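Alpha-L-rhamnosidase (Streptomyces avermitilis, PDB 3W5M) hydrolyses terminal non-reducing alpha-L-rhamnose residues from alpha-L-rhamnosides, releasing rhamnose from citrus flavonoids and from the arabinogalactan-protein gum arabic. Local coordinates at residues A[39-47]-A[59-70]; A[697-707]-A[766-777]. All coordinates share one frame; numbering follows the deposited sequence.

How the interactions relate
The two contacts lie in different domains of this six-domain enzyme and follow one another along the chain. Interaction 1 pairs strands 40-48 and 60-66 at one margin of an antiparallel sheet in the N-terminal immunoglobulin-like domain, away from the annotated sites. Interaction 2 packs helix 698-710 against helix 756-777 inside the six-hairpin glycosidase domain, the (alpha/alpha)6-barrel; Asp697, at its start, is near the rhamnose-binding Trp695. The centres are 30 Å apart and the nearest atoms about 10 Å, so the two do not touch. One is thus a strand pairing within the N-terminal domain, the other part of the helical framework beside the rhamnose-binding site.

Interaction 1: residues A[39-47]-A[59-70]; sequences RQSAYQVRV and VWDSGKVVSDDS
Tyr43 and Val65 exchange backbone hydrogen bonds, N to O in both directions, in one of two short antiparallel runs; the other joins Val47 to Trp60. Between them the register slips by one residue, and Ser62 bridges the gap. Its OG accepts from Val45 N (2.8 Å) and donates to Gly63 O in the carbonyl plane, on a lone pair, while its own N bonds to Val45 O. One serine thus satisfies both backbone polar atoms of Val45. A classic bulge closes the far end, where Val59 N and Trp60 N reach Val47 O from the same face.

Asp61 gathers several donors. The extended chain of Gln44, CG anti to the backbone N (chi1 171°), carries NE2 to Asp61 OD1 at 2.9 Å, on the syn lone pair and nearly straight (171°); Gln44 OE1 accepts from Arg91 NE. Asp61 OD1 also takes Gly63 N at 2.7 Å on the anti side, making an Asx turn. OD2 lies at the edge of the Arg46 guanidinium, 3.3 Å from NE, a salt bridge whose hydrogen bond is weak.

At the other end Gln40 NE2 donates twice: Ser67 O lies in the amide plane at 2.9 Å, Asp69 O is tilted from it at 2.8 Å, and OE1 goes to Trp29. This fixes the amide's rotation. Ser67 OG accepts from Asp69 N, an ST turn. Asn987 bonds Gln40 N, Asp68 O and Ser70 OG.

Apolar contacts accompany these bonds: Val65 CB sits over a face of the Tyr43 ring, 3.9 Å from its centroid, and Val47 CG2 meets the edge of Trp60.

This beta hairpin edges the four-stranded sheet of the N-terminal immunoglobulin-like domain. Strand 60-66 is outermost, strand 85-94 flanks strand 40-48 on its other side, and strand 26-32 of a second sheet packs against Gln40 and Val45.

Interaction 2: residues A[697-707]-A[766-777]; sequences DAGVTVPWALY and HSADLAARMATE
Trp704 of helix 698-710 is the main apolar contact, a knob lodged among Leu770, Arg773, Met774 and Glu777. With CG anti to the backbone N (chi1 -171°), its indole reaches across to helix 756-777. Leu770 CD2 lies over one face, 4.0 Å from the centroid of the five-membered ring, a CH-pi contact. Arg773 CB approaches CH2 of Trp704 obliquely at 3.6 Å, and Glu777 CG meets the ring at its edge. Further back, Val700 CG1 packs on Leu770 CB at 3.7 Å, and the extended Met774 brings its CE to Val700 CG1 and, less closely, to Pro703 CB. An alanine in place of Trp704 would probably open a gap between the helices and leave Leu770 CD2 and Met774 CG without their aromatic partner.

Two hydrogen bonds pin the ends. Ser767 OG donates to Asp697 OD1 (2.6 Å), and Tyr707 OH to Glu777 OE1 (2.5 Å); each carboxylate oxygen is met on its anti side. Asp697 has further partners: OD1 also accepts from Trp726, and OD2 from Gly694.

One ion pair lies within helix 756-777: Arg773 grips Asp769 side-on, NE to OD1 and NH2 to OD2. Leu770 CD2 lies over the centre of the guanidinium, 3.5 Å above its plane.

The helix segments cross at 42° with axes 9.7 Å apart, in the (alpha/alpha)6-barrel. Helix 713-732 backs Val700, Pro703 and Ala771, helix 658-671 covers Pro703 and Leu706, and helix 783-800 packs on Ala768 and Ala772.

Interaction 1: residues A[39-47]-A[59-70]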
loop_
_atom_site.group_PDB
_atom_site.type_symbol
_atom_site.label_atom_id
_atom_site.label_comp_id
_atom_site.label_asym_id
_atom_site.label_seq_id
_atom_site.Cartn_x
_atom_site.Cartn_y
_atom_site.Cartn_z
ATOM N N ARG A 39 -16.550 36.235 0.607
ATOM C CA ARG A 39 -15.522 35.934 1.581
ATOM C C ARG A 39 -16.188 35.779 2.935
ATOM O O ARG A 39 -17.216 36.406 3.206
ATOM C CB ARG A 39 -14.508 37.080 1.693
ATOM C CG ARG A 39 -13.640 37.347 0.476
ATOM C CD ARG A 39 -12.699 38.523 0.731
ATOM N NE ARG A 39 -13.407 39.750 1.116
ATOM C CZ ARG A 39 -13.462 40.246 2.356
ATOM N NH1 ARG A 39 -12.851 39.633 3.364
ATOM N NH2 ARG A 39 -14.141 41.359 2.595
ATOM N N GLN A 40 -15.584 34.970 3.793
ATOM C CA GLN A 40 -16.037 34.842 5.174
ATOM C C GLN A 40 -15.340 35.872 6.080
ATOM O O GLN A 40 -14.125 36.012 6.043
ATOM C CB GLN A 40 -15.775 33.418 5.691
ATOM C CG GLN A 40 -16.057 33.206 7.171
ATOM C CD GLN A 40 -15.460 31.911 7.664
ATOM O OE1 GLN A 40 -15.880 30.827 7.243
ATOM N NE2 GLN A 40 -14.498 32.012 8.575
ATOM N N SER A 41 -16.139 36.579 6.888
ATOM C CA SER A 41 -15.623 37.499 7.905
ATOM C C SER A 41 -15.626 36.874 9.298
ATOM O O SER A 41 -14.793 37.235 10.133
ATOM C CB SER A 41 -16.390 38.846 7.927
ATOM O OG SER A 41 -17.790 38.657 8.026
ATOM N N ALA A 42 -16.559 35.957 9.551
ATOM C CA ALA A 42 -16.678 35.352 10.883
ATOM C C ALA A 42 -17.291 33.978 10.814
ATOM O O ALA A 42 -17.951 33.658 9.826
ATOM C CB ALA A 42 -17.518 36.263 11.788
ATOM N N TYR A 43 -17.105 33.174 11.864
ATOM C CA TYR A 43 -17.804 31.886 11.973
ATOM C C TYR A 43 -18.235 31.654 13.404
ATOM O O TYR A 43 -17.735 32.295 14.316
ATOM C CB TYR A 43 -16.907 30.718 11.520
ATOM C CG TYR A 43 -15.685 30.489 12.401
ATOM C CD1 TYR A 43 -15.772 29.696 13.553
ATOM C CD2 TYR A 43 -14.440 31.037 12.073
ATOM C CE1 TYR A 43 -14.670 29.471 14.361
ATOM C CE2 TYR A 43 -13.323 30.806 12.884
ATOM C CZ TYR A 43 -13.456 30.038 14.034
ATOM O OH TYR A 43 -12.370 29.786 14.849
ATOM N N GLN A 44 -19.139 30.711 13.590
ATOM C CA GLN A 44 -19.524 30.285 14.914
ATOM C C GLN A 44 -19.811 28.822 14.895
ATOM O O GLN A 44 -20.665 28.368 14.125
ATOM C CB GLN A 44 -20.781 31.033 15.387
ATOM C CG GLN A 44 -21.382 30.501 16.688
ATOM C CD GLN A 44 -22.602 31.295 17.138
ATOM O OE1 GLN A 44 -23.219 32.001 16.338
ATOM N NE2 GLN A 44 -22.972 31.154 18.416
ATOM N N VAL A 45 -19.137 28.081 15.784
ATOM C CA VAL A 45 -19.341 26.651 15.886
ATOM C C VAL A 45 -20.051 26.281 17.179
ATOM O O VAL A 45 -19.718 26.786 18.237
ATOM C CB VAL A 45 -17.997 25.879 15.798
ATOM C CG1 VAL A 45 -18.220 24.387 16.052
ATOM C CG2 VAL A 45 -17.309 26.148 14.464
ATOM N N ARG A 46 -21.031 25.402 17.081
ATOM C CA ARG A 46 -21.647 24.840 18.282
ATOM C C ARG A 46 -21.515 23.348 18.277
ATOM O O ARG A 46 -21.615 22.735 17.227
ATOM C CB ARG A 46 -23.124 25.174 18.333
ATOM C CG ARG A 46 -23.426 26.633 18.535
ATOM C CD ARG A 46 -24.921 26.791 18.403
ATOM N NE ARG A 46 -25.357 28.080 18.918
ATOM C CZ ARG A 46 -26.605 28.520 18.837
ATOM N NH1 ARG A 46 -27.547 27.780 18.250
ATOM N NH2 ARG A 46 -26.892 29.708 19.334
ATOM N N VAL A 47 -21.306 22.779 19.465
ATOM C CA VAL A 47 -21.184 21.343 19.657
ATOM C C VAL A 47 -22.081 20.976 20.831
ATOM O O VAL A 47 -22.083 21.677 21.849
ATOM C CB VAL A 47 -19.718 20.922 19.996
ATOM C CG1 VAL A 47 -19.594 19.407 20.040
ATOM C CG2 VAL A 47 -18.713 21.527 19.032
ATOM N N VAL A 59 -21.974 21.326 24.973
ATOM C CA VAL A 59 -20.527 21.009 24.906
ATOM C C VAL A 59 -19.703 22.269 24.633
ATOM O O VAL A 59 -18.854 22.651 25.425
ATOM C CB VAL A 59 -20.242 19.856 23.892
ATOM C CG1 VAL A 59 -18.758 19.523 23.805
ATOM C CG2 VAL A 59 -21.043 18.613 24.246
ATOM N N TRP A 60 -19.965 22.940 23.515
ATOM C CA TRP A 60 -19.185 24.113 23.138
ATOM C C TRP A 60 -20.009 25.071 22.296
ATOM O O TRP A 60 -20.886 24.661 21.544
ATOM C CB TRP A 60 -17.944 23.703 22.343
ATOM C CG TRP A 60 -16.935 24.805 22.062
ATOM C CD1 TRP A 60 -16.468 25.753 22.947
ATOM C CD2 TRP A 60 -16.214 25.016 20.840
ATOM N NE1 TRP A 60 -15.530 26.543 22.337
ATOM C CE2 TRP A 60 -15.350 26.114 21.045
ATOM C CE3 TRP A 60 -16.214 24.378 19.589
ATOM C CZ2 TRP A 60 -14.507 26.602 20.041
ATOM C CZ3 TRP A 60 -15.387 24.869 18.587
ATOM C CH2 TRP A 60 -14.536 25.970 18.820
ATOM N N ASP A 61 -19.707 26.348 22.457
ATOM C CA ASP A 61 -20.185 27.391 21.584
ATOM C C ASP A 61 -19.042 28.362 21.458
ATOM O O ASP A 61 -18.733 29.067 22.400
ATOM C CB ASP A 61 -21.406 28.096 22.178
ATOM C CG ASP A 61 -22.057 29.059 21.197
ATOM O OD1 ASP A 61 -21.338 29.687 20.370
ATOM O OD2 ASP A 61 -23.296 29.183 21.253
ATOM N N SER A 62 -18.414 28.422 20.289
ATOM C CA SER A 62 -17.271 29.307 20.097
ATOM C C SER A 62 -17.686 30.762 20.241
ATOM O O SER A 62 -16.822 31.616 20.384
ATOM C CB SER A 62 -16.697 29.145 18.696
ATOM O OG SER A 62 -17.706 29.430 17.731
ATOM N N GLY A 63 -18.994 31.029 20.159
ATOM C CA GLY A 63 -19.482 32.377 19.845
ATOM C C GLY A 63 -18.997 32.840 18.467
ATOM O O GLY A 63 -18.325 32.087 17.742
ATOM N N LYS A 64 -19.321 34.076 18.099
ATOM C CA LYS A 64 -18.921 34.623 16.791
ATOM C C LYS A 64 -17.424 34.938 16.776
ATOM O O LYS A 64 -16.952 35.784 17.524
ATOM C CB LYS A 64 -19.754 35.866 16.435
ATOM C CG LYS A 64 -19.442 36.483 15.076
ATOM C CD LYS A 64 -20.339 37.691 14.803
ATOM C CE LYS A 64 -20.063 38.266 13.423
ATOM N NZ LYS A 64 -21.137 39.180 12.944
ATOM N N VAL A 65 -16.676 34.237 15.921
ATOM C CA VAL A 65 -15.227 34.393 15.862
ATOM C C VAL A 65 -14.853 35.097 14.570
ATOM O O VAL A 65 -15.199 34.639 13.471
ATOM C CB VAL A 65 -14.477 33.035 15.966
ATOM C CG1 VAL A 65 -12.981 33.248 16.070
ATOM C CG2 VAL A 65 -14.963 32.221 17.153
ATOM N N VAL A 66 -14.156 36.224 14.709
ATOM C CA VAL A 66 -13.744 37.048 13.560
ATOM C C VAL A 66 -12.510 36.411 12.926
ATOM O O VAL A 66 -11.432 36.390 13.525
ATOM C CB VAL A 66 -13.463 38.515 13.990
ATOM C CG1 VAL A 66 -12.991 39.353 12.809
ATOM C CG2 VAL A 66 -14.711 39.127 14.626
ATOM N N SER A 67 -12.687 35.868 11.721
ATOM C CA SER A 67 -11.671 35.043 11.056
ATOM C C SER A 67 -12.174 34.720 9.659
ATOM O O SER A 67 -13.388 34.586 9.453
ATOM C CB SER A 67 -11.463 33.718 11.817
ATOM O OG SER A 67 -10.586 32.852 11.098
ATOM N N ASP A 68 -11.259 34.607 8.703
ATOM C CA ASP A 68 -11.619 34.077 7.390
ATOM C C ASP A 68 -11.261 32.593 7.239
ATOM O O ASP A 68 -11.276 32.073 6.126
ATOM C CB ASP A 68 -11.001 34.905 6.247
ATOM C CG ASP A 68 -9.474 34.870 6.230
ATOM O OD1 ASP A 68 -8.848 34.057 6.946
ATOM O OD2 ASP A 68 -8.882 35.675 5.480
ATOM N N ASP A 69 -10.933 31.922 8.345
ATOM C CA ASP A 69 -10.596 30.488 8.309
ATOM C C ASP A 69 -11.856 29.645 8.161
ATOM O O ASP A 69 -12.806 29.790 8.933
ATOM C CB ASP A 69 -9.872 30.065 9.585
ATOM C CG ASP A 69 -8.443 30.592 9.663
ATOM O OD1 ASP A 69 -7.823 30.886 8.616
ATOM O OD2 ASP A 69 -7.935 30.686 10.794
ATOM N N SER A 70 -11.862 28.760 7.176
ATOM C CA SER A 70 -13.032 27.902 6.953
ATOM C C SER A 70 -12.669 26.428 6.736
ATOM O O SER A 70 -13.552 25.554 6.543
ATOM C CB SER A 70 -13.877 28.451 5.799
ATOM O OG SER A 70 -13.194 28.418 4.552
#

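Interaction 2: residues A[697-707]-A[766-777]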
loop_
_atom_site.group_PDB
_atom_site.type_symbol
_atom_site.label_atom_id
_atom_site.label_comp_id
_atom_site.label_asym_id
_atom_site.label_seq_id
_atom_site.Cartn_x
_atom_site.Cartn_y
_atom_site.Cartn_z
ATOM N N ASP A 697 14.642 12.321 2.051
ATOM C CA ASP A 697 14.045 13.654 1.932
ATOM C C ASP A 697 12.518 13.709 1.843
ATOM O O ASP A 697 11.936 14.787 1.977
ATOM C CB ASP A 697 14.690 14.419 0.786
ATOM C CG ASP A 697 16.159 14.636 1.045
ATOM O OD1 ASP A 697 16.487 15.512 1.888
ATOM O OD2 ASP A 697 16.962 13.870 0.460
ATOM N N ALA A 698 11.873 12.555 1.651
ATOM C CA ALA A 698 10.431 12.476 1.727
ATOM C C ALA A 698 9.905 13.037 3.036
ATOM O O ALA A 698 8.799 13.579 3.075
ATOM C CB ALA A 698 9.957 11.037 1.538
ATOM N N GLY A 699 10.681 12.888 4.101
ATOM C CA GLY A 699 10.351 13.453 5.429
ATOM C C GLY A 699 10.147 14.968 5.455
ATOM O O GLY A 699 9.503 15.491 6.364
ATOM N N VAL A 700 10.730 15.670 4.472
ATOM C CA VAL A 700 10.569 17.109 4.273
ATOM C C VAL A 700 9.581 17.437 3.135
ATOM O O VAL A 700 8.676 18.284 3.284
ATOM C CB VAL A 700 11.940 17.771 3.928
ATOM C CG1 VAL A 700 11.849 19.284 4.139
ATOM C CG2 VAL A 700 13.064 17.136 4.729
ATOM N N THR A 701 9.723 16.746 2.002
ATOM C CA THR A 701 8.988 17.105 0.791
ATOM C C THR A 701 7.533 16.680 0.832
ATOM O O THR A 701 6.688 17.321 0.242
ATOM C CB THR A 701 9.589 16.490 -0.489
ATOM O OG1 THR A 701 9.622 15.072 -0.366
ATOM C CG2 THR A 701 11.044 16.979 -0.722
ATOM N N VAL A 702 7.268 15.581 1.513
ATOM C CA VAL A 702 5.883 15.084 1.582
ATOM C C VAL A 702 4.995 15.969 2.519
ATOM O O VAL A 702 3.867 16.320 2.144
ATOM C CB VAL A 702 5.852 13.575 1.894
ATOM C CG1 VAL A 702 4.419 13.118 2.012
ATOM C CG2 VAL A 702 6.495 12.771 0.739
ATOM N N PRO A 703 5.496 16.357 3.714
ATOM C CA PRO A 703 4.726 17.352 4.471
ATOM C C PRO A 703 4.516 18.635 3.683
ATOM O O PRO A 703 3.430 19.229 3.708
ATOM C CB PRO A 703 5.582 17.586 5.718
ATOM C CG PRO A 703 6.314 16.299 5.898
ATOM C CD PRO A 703 6.584 15.783 4.525
ATOM N N TRP A 704 5.546 19.083 2.950
ATOM C CA TRP A 704 5.374 20.302 2.182
ATOM C C TRP A 704 4.350 20.143 1.072
ATOM O O TRP A 704 3.526 21.032 0.843
ATOM C CB TRP A 704 6.716 20.792 1.596
ATOM C CG TRP A 704 6.584 22.147 0.988
ATOM C CD1 TRP A 704 6.633 22.465 -0.340
ATOM C CD2 TRP A 704 6.345 23.378 1.692
ATOM N NE1 TRP A 704 6.457 23.827 -0.512
ATOM C CE2 TRP A 704 6.275 24.414 0.712
ATOM C CE3 TRP A 704 6.187 23.711 3.053
ATOM C CZ2 TRP A 704 6.043 25.758 1.048
ATOM C CZ3 TRP A 704 5.960 25.061 3.393
ATOM C CH2 TRP A 704 5.897 26.063 2.386
ATOM N N ALA A 705 4.397 19.008 0.381
ATOM C CA ALA A 705 3.408 18.739 -0.652
ATOM C C ALA A 705 1.972 18.734 -0.075
ATOM O O ALA A 705 1.066 19.296 -0.688
ATOM C CB ALA A 705 3.749 17.432 -1.391
ATOM N N LEU A 706 1.774 18.148 1.107
ATOM C CA LEU A 706 0.435 18.149 1.748
ATOM C C LEU A 706 0.052 19.566 2.146
ATOM O O LEU A 706 -1.064 19.991 1.959
ATOM C CB LEU A 706 0.372 17.237 2.966
ATOM C CG LEU A 706 0.599 15.723 2.800
ATOM C CD1 LEU A 706 0.603 14.953 4.115
ATOM C CD2 LEU A 706 -0.447 15.101 1.854
ATOM N N TYR A 707 1.014 20.325 2.631
ATOM C CA TYR A 707 0.720 21.707 2.963
ATOM C C TYR A 707 0.281 22.539 1.738
ATOM O O TYR A 707 -0.722 23.272 1.797
ATOM C CB TYR A 707 1.894 22.343 3.702
ATOM C CG TYR A 707 1.598 23.767 4.046
ATOM C CD1 TYR A 707 0.635 24.064 5.028
ATOM C CD2 TYR A 707 2.233 24.820 3.393
ATOM C CE1 TYR A 707 0.338 25.374 5.361
ATOM C CE2 TYR A 707 1.945 26.139 3.731
ATOM C CZ TYR A 707 0.991 26.395 4.711
ATOM O OH TYR A 707 0.659 27.689 5.074
ATOM N N HIS A 766 17.869 21.776 -0.819
ATOM C CA HIS A 766 16.420 21.859 -0.997
ATOM C C HIS A 766 15.685 21.585 0.324
ATOM O O HIS A 766 14.673 22.252 0.634
ATOM C CB HIS A 766 15.941 20.863 -2.058
ATOM C CG HIS A 766 14.494 21.011 -2.430
ATOM N ND1 HIS A 766 13.965 22.178 -2.936
ATOM C CD2 HIS A 766 13.470 20.123 -2.383
ATOM C CE1 HIS A 766 12.680 22.006 -3.192
ATOM N NE2 HIS A 766 12.352 20.769 -2.860
ATOM N N SER A 767 16.172 20.587 1.066
ATOM C CA SER A 767 15.628 20.314 2.396
ATOM C C SER A 767 15.797 21.505 3.358
ATOM O O SER A 767 14.879 21.819 4.114
ATOM C CB SER A 767 16.212 19.040 2.988
ATOM O OG SER A 767 15.620 17.939 2.349
ATOM N N ALA A 768 16.953 22.170 3.320
ATOM C CA ALA A 768 17.155 23.381 4.121
ATOM C C ALA A 768 16.184 24.502 3.723
ATOM O O ALA A 768 15.664 25.220 4.587
ATOM C CB ALA A 768 18.606 23.868 4.006
ATOM N N ASP A 769 15.961 24.643 2.417
ATOM C CA ASP A 769 15.056 25.635 1.827
ATOM C C ASP A 769 13.639 25.363 2.329
ATOM O O ASP A 769 12.944 26.265 2.815
ATOM C CB ASP A 769 15.109 25.515 0.302
ATOM C CG ASP A 769 14.229 26.519 -0.431
ATOM O OD1 ASP A 769 13.496 27.329 0.181
ATOM O OD2 ASP A 769 14.272 26.510 -1.675
ATOM N N LEU A 770 13.206 24.112 2.204
ATOM C CA LEU A 770 11.861 23.792 2.640
ATOM C C LEU A 770 11.685 23.980 4.131
ATOM O O LEU A 770 10.621 24.449 4.577
ATOM C CB LEU A 770 11.471 22.375 2.226
ATOM C CG LEU A 770 11.257 22.120 0.741
ATOM C CD1 LEU A 770 10.705 20.697 0.572
ATOM C CD2 LEU A 770 10.379 23.162 0.056
ATOM N N ALA A 771 12.698 23.615 4.917
ATOM C CA ALA A 771 12.589 23.806 6.355
ATOM C C ALA A 771 12.391 25.300 6.694
ATOM O O ALA A 771 11.624 25.630 7.599
ATOM C CB ALA A 771 13.788 23.223 7.085
ATOM N N ALA A 772 13.057 26.198 5.955
ATOM C CA ALA A 772 12.862 27.642 6.184
ATOM C C ALA A 772 11.439 28.067 5.836
ATOM O O ALA A 772 10.839 28.889 6.538
ATOM C CB ALA A 772 13.877 28.478 5.394
ATOM N N ARG A 773 10.899 27.501 4.762
ATOM C CA ARG A 773 9.546 27.792 4.325
ATOM C C ARG A 773 8.543 27.320 5.385
ATOM O O ARG A 773 7.576 28.035 5.673
ATOM C CB ARG A 773 9.265 27.167 2.957
ATOM C CG ARG A 773 10.058 27.784 1.799
ATOM C CD ARG A 773 9.537 27.264 0.469
ATOM N NE ARG A 773 10.604 27.005 -0.499
ATOM C CZ ARG A 773 10.428 26.325 -1.631
ATOM N NH1 ARG A 773 9.221 25.834 -1.949
ATOM N NH2 ARG A 773 11.458 26.139 -2.453
ATOM N N MET A 774 8.790 26.142 5.965
ATOM C CA MET A 774 7.934 25.590 7.038
ATOM C C MET A 774 7.971 26.464 8.290
ATOM O O MET A 774 6.916 26.784 8.861
ATOM C CB MET A 774 8.373 24.175 7.428
ATOM C CG MET A 774 8.157 23.143 6.332
ATOM S SD MET A 774 8.627 21.505 6.915
ATOM C CE MET A 774 8.406 20.544 5.419
ATOM N N ALA A 775 9.184 26.826 8.727
ATOM C CA ALA A 775 9.364 27.661 9.917
ATOM C C ALA A 775 8.563 28.935 9.728
ATOM O O ALA A 775 7.864 29.391 10.654
ATOM C CB ALA A 775 10.847 27.977 10.136
ATOM N N THR A 776 8.664 29.495 8.523
ATOM C CA THR A 776 7.978 30.729 8.143
ATOM C C THR A 776 6.448 30.570 8.224
ATOM O O THR A 776 5.779 31.368 8.869
ATOM C CB THR A 776 8.434 31.210 6.744
ATOM O OG1 THR A 776 9.835 31.520 6.796
ATOM C CG2 THR A 776 7.687 32.441 6.286
ATOM N N GLU A 777 5.901 29.535 7.596
ATOM C CA GLU A 777 4.454 29.300 7.691
ATOM C C GLU A 777 3.955 29.121 9.116
ATOM O O GLU A 777 2.832 29.506 9.435
ATOM C CB GLU A 777 4.031 28.112 6.825
ATOM C CG GLU A 777 4.313 28.314 5.331
ATOM C CD GLU A 777 3.571 29.499 4.713
ATOM O OE1 GLU A 777 2.334 29.586 4.849
ATOM O OE2 GLU A 777 4.219 30.354 4.078
#